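PDB 4WT7: ABC transporter substrate binding protein (Ribose) from Agrobacterium vitis S4, which probably binds a sugar or sugar alcohol in the periplasm for uptake by an ABC transporter, and holds D-allitol in this crystal. Local coordinates for residues Thr243-Leu257 and Ala264-Ala276. Sequence-based numbering, arbitrary orientation.
Sequences TEIKTYGVDGSPEVL and ASPAAADVAQQPA. With X9X (D-allitol), chain C.
Strands 246-249 and 267-272 are the two parallel arms of a beta-alpha-beta unit in a periplasmic binding protein, and where they end Asp251 and Gln273 reach together into the D-allitol pocket. Gln273 NE2 donates to Asp251 OD1 (2.9 Å), with the acceptor in the amide plane but NE2 lying above the carboxylate plane. The two side chains run alongside each other, their flat groups turned 33° apart. Gln273 NE2 also gives an almost straight bond, 170° at the hydrogen, to OAB of D-allitol at 2.9 Å. The Asp251 carboxylate takes two ligand hydroxyls, OAD on OD1 and OAF on OD2 at 2.6 Å, so neighbouring hydroxyls are gripped by one group. Ser132 binds Gln273 OE1 and thereby helps fix which way the amide faces.

Behind the pocket, backbone bonds zip the strands together, among them Asp251 N to Val271 O at 2.7 Å. A beta bulge interrupts the register after Thr247, whose O takes Ala268 N and, weakly, Ala269 N. Asp270 has CG anti to its own N (chi1 -176°), which carries the carboxylate across Gly249 to the turn leading into helix 254-260. There Asp270 OD1 accepts Gly252 N at 3.1 Å from above the carboxylate plane, while Val256 CG1 packs at 3.3 Å against Asp270 OD2. Gly252 passes close to strand 267-272, with its CA 4.0 Å from Ala272 CB. On the other face, the Tyr248 ring meets the methyl groups of Ala268 and Ala269 obliquely, CD1 lying 3.7 Å from Ala269 CB, and its OH binds Asp148.

Helix 134-148 covers the face of Tyr248, Val250 and Val271, helix 227-240 packs on Thr247, and the pair lies between strands 221-224 and 304-307.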
loop_
_atom_site.group_PDB
_atom_site.type_symbol
_atom_site.label_atom_id
_atom_site.label_comp_id
_atom_site.label_asym_id
_atom_site.label_seq_id
_atom_site.Cartn_x
_atom_site.Cartn_y
_atom_site.Cartn_z
ATOM N N THR A 243 4.018 12.628 -22.753
ATOM C CA THR A 243 3.037 12.884 -21.724
ATOM C C THR A 243 1.641 12.612 -22.253
ATOM O O THR A 243 0.656 12.874 -21.576
ATOM C CB THR A 243 3.151 14.303 -21.100
ATOM O OG1 THR A 243 3.196 15.306 -22.127
ATOM C CG2 THR A 243 4.395 14.394 -20.230
ATOM N N GLU A 244 1.552 12.076 -23.466
ATOM C CA GLU A 244 0.282 11.540 -23.919
ATOM C C GLU A 244 -0.045 10.336 -23.028
ATOM O O GLU A 244 -1.213 10.002 -22.812
ATOM C CB GLU A 244 0.342 11.139 -25.394
ATOM C CG GLU A 244 1.192 9.900 -25.698
ATOM C CD GLU A 244 2.679 10.181 -25.803
ATOM O OE1 GLU A 244 3.132 11.334 -25.617
ATOM O OE2 GLU A 244 3.406 9.241 -26.097
ATOM N N ILE A 245 0.998 9.716 -22.484
ATOM C CA ILE A 245 0.842 8.526 -21.625
ATOM C C ILE A 245 0.318 8.910 -20.236
ATOM O O ILE A 245 0.817 9.868 -19.643
ATOM C CB ILE A 245 2.192 7.795 -21.465
ATOM C CG1 ILE A 245 2.698 7.314 -22.827
ATOM C CG2 ILE A 245 2.071 6.627 -20.501
ATOM C CD1 ILE A 245 4.112 6.807 -22.808
ATOM N N LYS A 246 -0.671 8.172 -19.721
ATOM C CA LYS A 246 -1.278 8.475 -18.407
ATOM C C LYS A 246 -0.808 7.511 -17.322
ATOM O O LYS A 246 -0.658 6.314 -17.566
ATOM C CB LYS A 246 -2.810 8.393 -18.488
ATOM C CG LYS A 246 -3.452 9.475 -19.384
ATOM C CD LYS A 246 -4.932 9.164 -19.686
ATOM C CE LYS A 246 -5.601 10.300 -20.442
ATOM N NZ LYS A 246 -4.826 10.629 -21.643
ATOM N N THR A 247 -0.612 8.013 -16.106
ATOM C CA THR A 247 -0.172 7.130 -15.021
ATOM C C THR A 247 -1.219 6.962 -13.917
ATOM O O THR A 247 -2.083 7.819 -13.717
ATOM C CB THR A 247 1.209 7.556 -14.434
ATOM O OG1 THR A 247 1.061 8.674 -13.537
ATOM C CG2 THR A 247 2.157 7.940 -15.580
ATOM N N TYR A 248 -1.098 5.844 -13.190
ATOM C CA TYR A 248 -2.127 5.422 -12.244
ATOM C C TYR A 248 -1.490 4.783 -11.019
ATOM O O TYR A 248 -0.515 4.071 -11.145
ATOM C CB TYR A 248 -3.061 4.411 -12.926
ATOM C CG TYR A 248 -3.823 5.028 -14.061
ATOM C CD1 TYR A 248 -5.027 5.699 -13.838
ATOM C CD2 TYR A 248 -3.324 4.992 -15.345
ATOM C CE1 TYR A 248 -5.714 6.284 -14.859
ATOM C CE2 TYR A 248 -3.999 5.625 -16.395
ATOM C CZ TYR A 248 -5.191 6.265 -16.144
ATOM O OH TYR A 248 -5.863 6.862 -17.186
ATOM N N GLY A 249 -2.054 5.046 -9.837
ATOM C CA GLY A 249 -1.544 4.445 -8.619
ATOM C C GLY A 249 -2.412 4.590 -7.372
ATOM O O GLY A 249 -3.569 5.041 -7.415
ATOM N N VAL A 250 -1.820 4.205 -6.245
ATOM C CA VAL A 250 -2.525 4.161 -4.987
ATOM C C VAL A 250 -1.646 4.666 -3.851
ATOM O O VAL A 250 -0.418 4.524 -3.906
ATOM C CB VAL A 250 -2.925 2.681 -4.689
ATOM C CG1 VAL A 250 -3.683 2.572 -3.397
ATOM C CG2 VAL A 250 -3.704 2.105 -5.841
ATOM N N ASP A 251 -2.310 5.245 -2.844
ATOM C CA ASP A 251 -1.772 5.693 -1.546
ATOM C C ASP A 251 -2.152 7.167 -1.266
ATOM O O ASP A 251 -2.418 7.539 -0.119
ATOM C CB ASP A 251 -0.252 5.535 -1.421
ATOM C CG ASP A 251 0.176 4.108 -1.174
ATOM O OD1 ASP A 251 -0.700 3.229 -1.190
ATOM O OD2 ASP A 251 1.410 3.881 -1.014
ATOM N N GLY A 252 -2.175 7.989 -2.324
ATOM C CA GLY A 252 -2.302 9.428 -2.154
ATOM C C GLY A 252 -1.175 10.049 -1.338
ATOM O O GLY A 252 -1.414 10.827 -0.412
ATOM N N SER A 253 0.062 9.698 -1.650
ATOM C CA SER A 253 1.183 10.434 -1.080
ATOM C C SER A 253 1.044 11.877 -1.577
ATOM O O SER A 253 0.626 12.096 -2.692
ATOM C CB SER A 253 2.531 9.822 -1.507
ATOM O OG SER A 253 2.502 8.414 -1.391
ATOM N N PRO A 254 1.372 12.857 -0.732
ATOM C CA PRO A 254 1.164 14.268 -1.107
ATOM C C PRO A 254 1.899 14.658 -2.378
ATOM O O PRO A 254 1.350 15.364 -3.225
ATOM C CB PRO A 254 1.752 15.047 0.070
ATOM C CG PRO A 254 1.694 14.109 1.224
ATOM C CD PRO A 254 1.817 12.709 0.666
ATOM N N GLU A 255 3.143 14.230 -2.494
ATOM C CA GLU A 255 3.944 14.579 -3.656
ATOM C C GLU A 255 3.307 14.089 -4.971
ATOM O O GLU A 255 3.493 14.706 -6.009
ATOM C CB GLU A 255 5.377 14.078 -3.479
ATOM C CG GLU A 255 5.503 12.541 -3.263
ATOM C CD GLU A 255 5.491 12.061 -1.765
ATOM O OE1 GLU A 255 4.709 12.581 -0.902
ATOM O OE2 GLU A 255 6.288 11.124 -1.478
ATOM N N VAL A 256 2.522 13.009 -4.932
ATOM C CA VAL A 256 1.892 12.488 -6.158
ATOM C C VAL A 256 0.521 13.088 -6.425
ATOM O O VAL A 256 0.182 13.378 -7.573
ATOM C CB VAL A 256 1.753 10.937 -6.127
ATOM C CG1 VAL A 256 1.072 10.423 -7.383
ATOM C CG2 VAL A 256 3.116 10.322 -5.987
ATOM N N LEU A 257 -0.255 13.291 -5.364
ATOM C CA LEU A 257 -1.527 14.012 -5.458
ATOM C C LEU A 257 -1.356 15.368 -6.126
ATOM O O LEU A 257 -2.185 15.770 -6.938
ATOM C CB LEU A 257 -2.123 14.217 -4.076
ATOM C CG LEU A 257 -2.729 12.962 -3.457
ATOM C CD1 LEU A 257 -3.536 13.279 -2.243
ATOM C CD2 LEU A 257 -3.573 12.206 -4.479
ATOM N N ALA A 264 -0.749 19.709 -16.484
ATOM C CA ALA A 264 0.323 19.442 -17.438
ATOM C C ALA A 264 1.086 18.146 -17.093
ATOM O O ALA A 264 2.003 17.735 -17.820
ATOM C CB ALA A 264 1.270 20.627 -17.488
ATOM N N SER A 265 0.686 17.502 -15.997
ATOM C CA SER A 265 1.264 16.222 -15.590
ATOM C C SER A 265 0.448 15.038 -16.097
ATOM O O SER A 265 -0.780 15.020 -16.006
ATOM C CB SER A 265 1.386 16.137 -14.065
ATOM O OG SER A 265 1.959 14.904 -13.674
ATOM N N PRO A 266 1.136 14.022 -16.622
ATOM C CA PRO A 266 0.451 12.803 -17.063
ATOM C C PRO A 266 -0.093 11.924 -15.908
ATOM O O PRO A 266 -0.741 10.912 -16.158
ATOM C CB PRO A 266 1.538 12.069 -17.857
ATOM C CG PRO A 266 2.814 12.575 -17.298
ATOM C CD PRO A 266 2.564 14.013 -16.964
ATOM N N ALA A 267 0.145 12.309 -14.661
ATOM C CA ALA A 267 -0.431 11.593 -13.531
ATOM C C ALA A 267 -1.946 11.783 -13.535
ATOM O O ALA A 267 -2.466 12.913 -13.346
ATOM C CB ALA A 267 0.183 12.078 -12.241
ATOM N N ALA A 268 -2.659 10.678 -13.738
ATOM C CA ALA A 268 -4.083 10.758 -14.059
ATOM C C ALA A 268 -5.018 10.432 -12.888
ATOM O O ALA A 268 -6.089 10.999 -12.760
ATOM C CB ALA A 268 -4.390 9.843 -15.255
ATOM N N ALA A 269 -4.607 9.498 -12.048
ATOM C CA ALA A 269 -5.422 9.034 -10.929
ATOM C C ALA A 269 -4.552 8.364 -9.857
ATOM O O ALA A 269 -3.560 7.696 -10.162
ATOM C CB ALA A 269 -6.484 8.092 -11.393
ATOM N N ASP A 270 -4.929 8.580 -8.591
ATOM C CA ASP A 270 -4.197 8.006 -7.449
ATOM C C ASP A 270 -5.260 7.784 -6.414
ATOM O O ASP A 270 -5.935 8.739 -6.009
ATOM C CB ASP A 270 -3.172 9.006 -6.929
ATOM C CG ASP A 270 -2.305 8.467 -5.815
ATOM O OD1 ASP A 270 -2.540 7.318 -5.326
ATOM O OD2 ASP A 270 -1.352 9.204 -5.434
ATOM N N VAL A 271 -5.489 6.543 -6.033
ATOM C CA VAL A 271 -6.475 6.285 -4.974
ATOM C C VAL A 271 -5.845 6.550 -3.600
ATOM O O VAL A 271 -4.940 5.836 -3.141
ATOM C CB VAL A 271 -7.049 4.847 -5.039
ATOM C CG1 VAL A 271 -8.114 4.680 -3.963
ATOM C CG2 VAL A 271 -7.643 4.547 -6.447
ATOM N N ALA A 272 -6.333 7.581 -2.936
ATOM C CA ALA A 272 -5.771 7.947 -1.653
ATOM C C ALA A 272 -6.232 6.960 -0.595
ATOM O O ALA A 272 -7.432 6.601 -0.516
ATOM C CB ALA A 272 -6.155 9.338 -1.277
ATOM N N GLN A 273 -5.265 6.540 0.197
ATOM C CA GLN A 273 -5.512 5.797 1.420
ATOM C C GLN A 273 -5.355 6.683 2.628
ATOM O O GLN A 273 -4.973 7.863 2.512
ATOM C CB GLN A 273 -4.507 4.666 1.524
ATOM C CG GLN A 273 -4.679 3.635 0.460
ATOM C CD GLN A 273 -4.018 2.297 0.833
ATOM O OE1 GLN A 273 -4.622 1.472 1.507
ATOM N NE2 GLN A 273 -2.773 2.113 0.424
ATOM N N GLN A 274 -5.628 6.098 3.795
ATOM C CA GLN A 274 -5.595 6.801 5.078
ATOM C C GLN A 274 -4.719 6.015 6.064
ATOM O O GLN A 274 -5.226 5.338 6.974
ATOM C CB GLN A 274 -7.004 6.937 5.616
ATOM C CG GLN A 274 -7.941 7.653 4.660
ATOM C CD GLN A 274 -9.254 8.100 5.330
ATOM O OE1 GLN A 274 -9.272 9.092 6.069
ATOM N NE2 GLN A 274 -10.360 7.402 5.035
ATOM N N PRO A 275 -3.404 6.077 5.864
ATOM C CA PRO A 275 -2.484 5.274 6.674
ATOM C C PRO A 275 -2.481 5.669 8.156
ATOM O O PRO A 275 -2.428 4.804 9.031
ATOM C CB PRO A 275 -1.130 5.511 6.000
ATOM C CG PRO A 275 -1.334 6.784 5.134
ATOM C CD PRO A 275 -2.737 6.653 4.678
ATOM N N ALA A 276 -2.552 6.945 8.470
ATOM C CA ALA A 276 -2.610 7.271 9.889
ATOM C C ALA A 276 -3.890 6.654 10.512
ATOM O O ALA A 276 -3.833 6.051 11.591
ATOM C CB ALA A 276 -2.509 8.758 10.111
HETATM O OAA X9X C . 4.172 -2.993 -0.298
HETATM C CAG X9X C . 4.348 -1.791 -0.956
HETATM C CAI X9X C . 3.295 -0.741 -0.814
HETATM O OAC X9X C . 2.119 -1.076 -1.511
HETATM C CAK X9X C . 3.075 -0.381 0.626
HETATM O OAE X9X C . 4.321 -0.075 1.124
HETATM C CAL X9X C . 2.234 0.888 0.772
HETATM O OAF X9X C . 2.796 1.950 0.082
HETATM C CAJ X9X C . 0.751 0.767 0.482
HETATM O OAD X9X C . 0.433 0.834 -0.865
HETATM C CAH X9X C . 0.050 -0.412 1.124
HETATM O OAB X9X C . -1.315 -0.213 1.423
HETATM O O HOH W 1 2.760 18.013 -20.292
HETATM O O HOH W 2 -3.472 9.886 1.747
#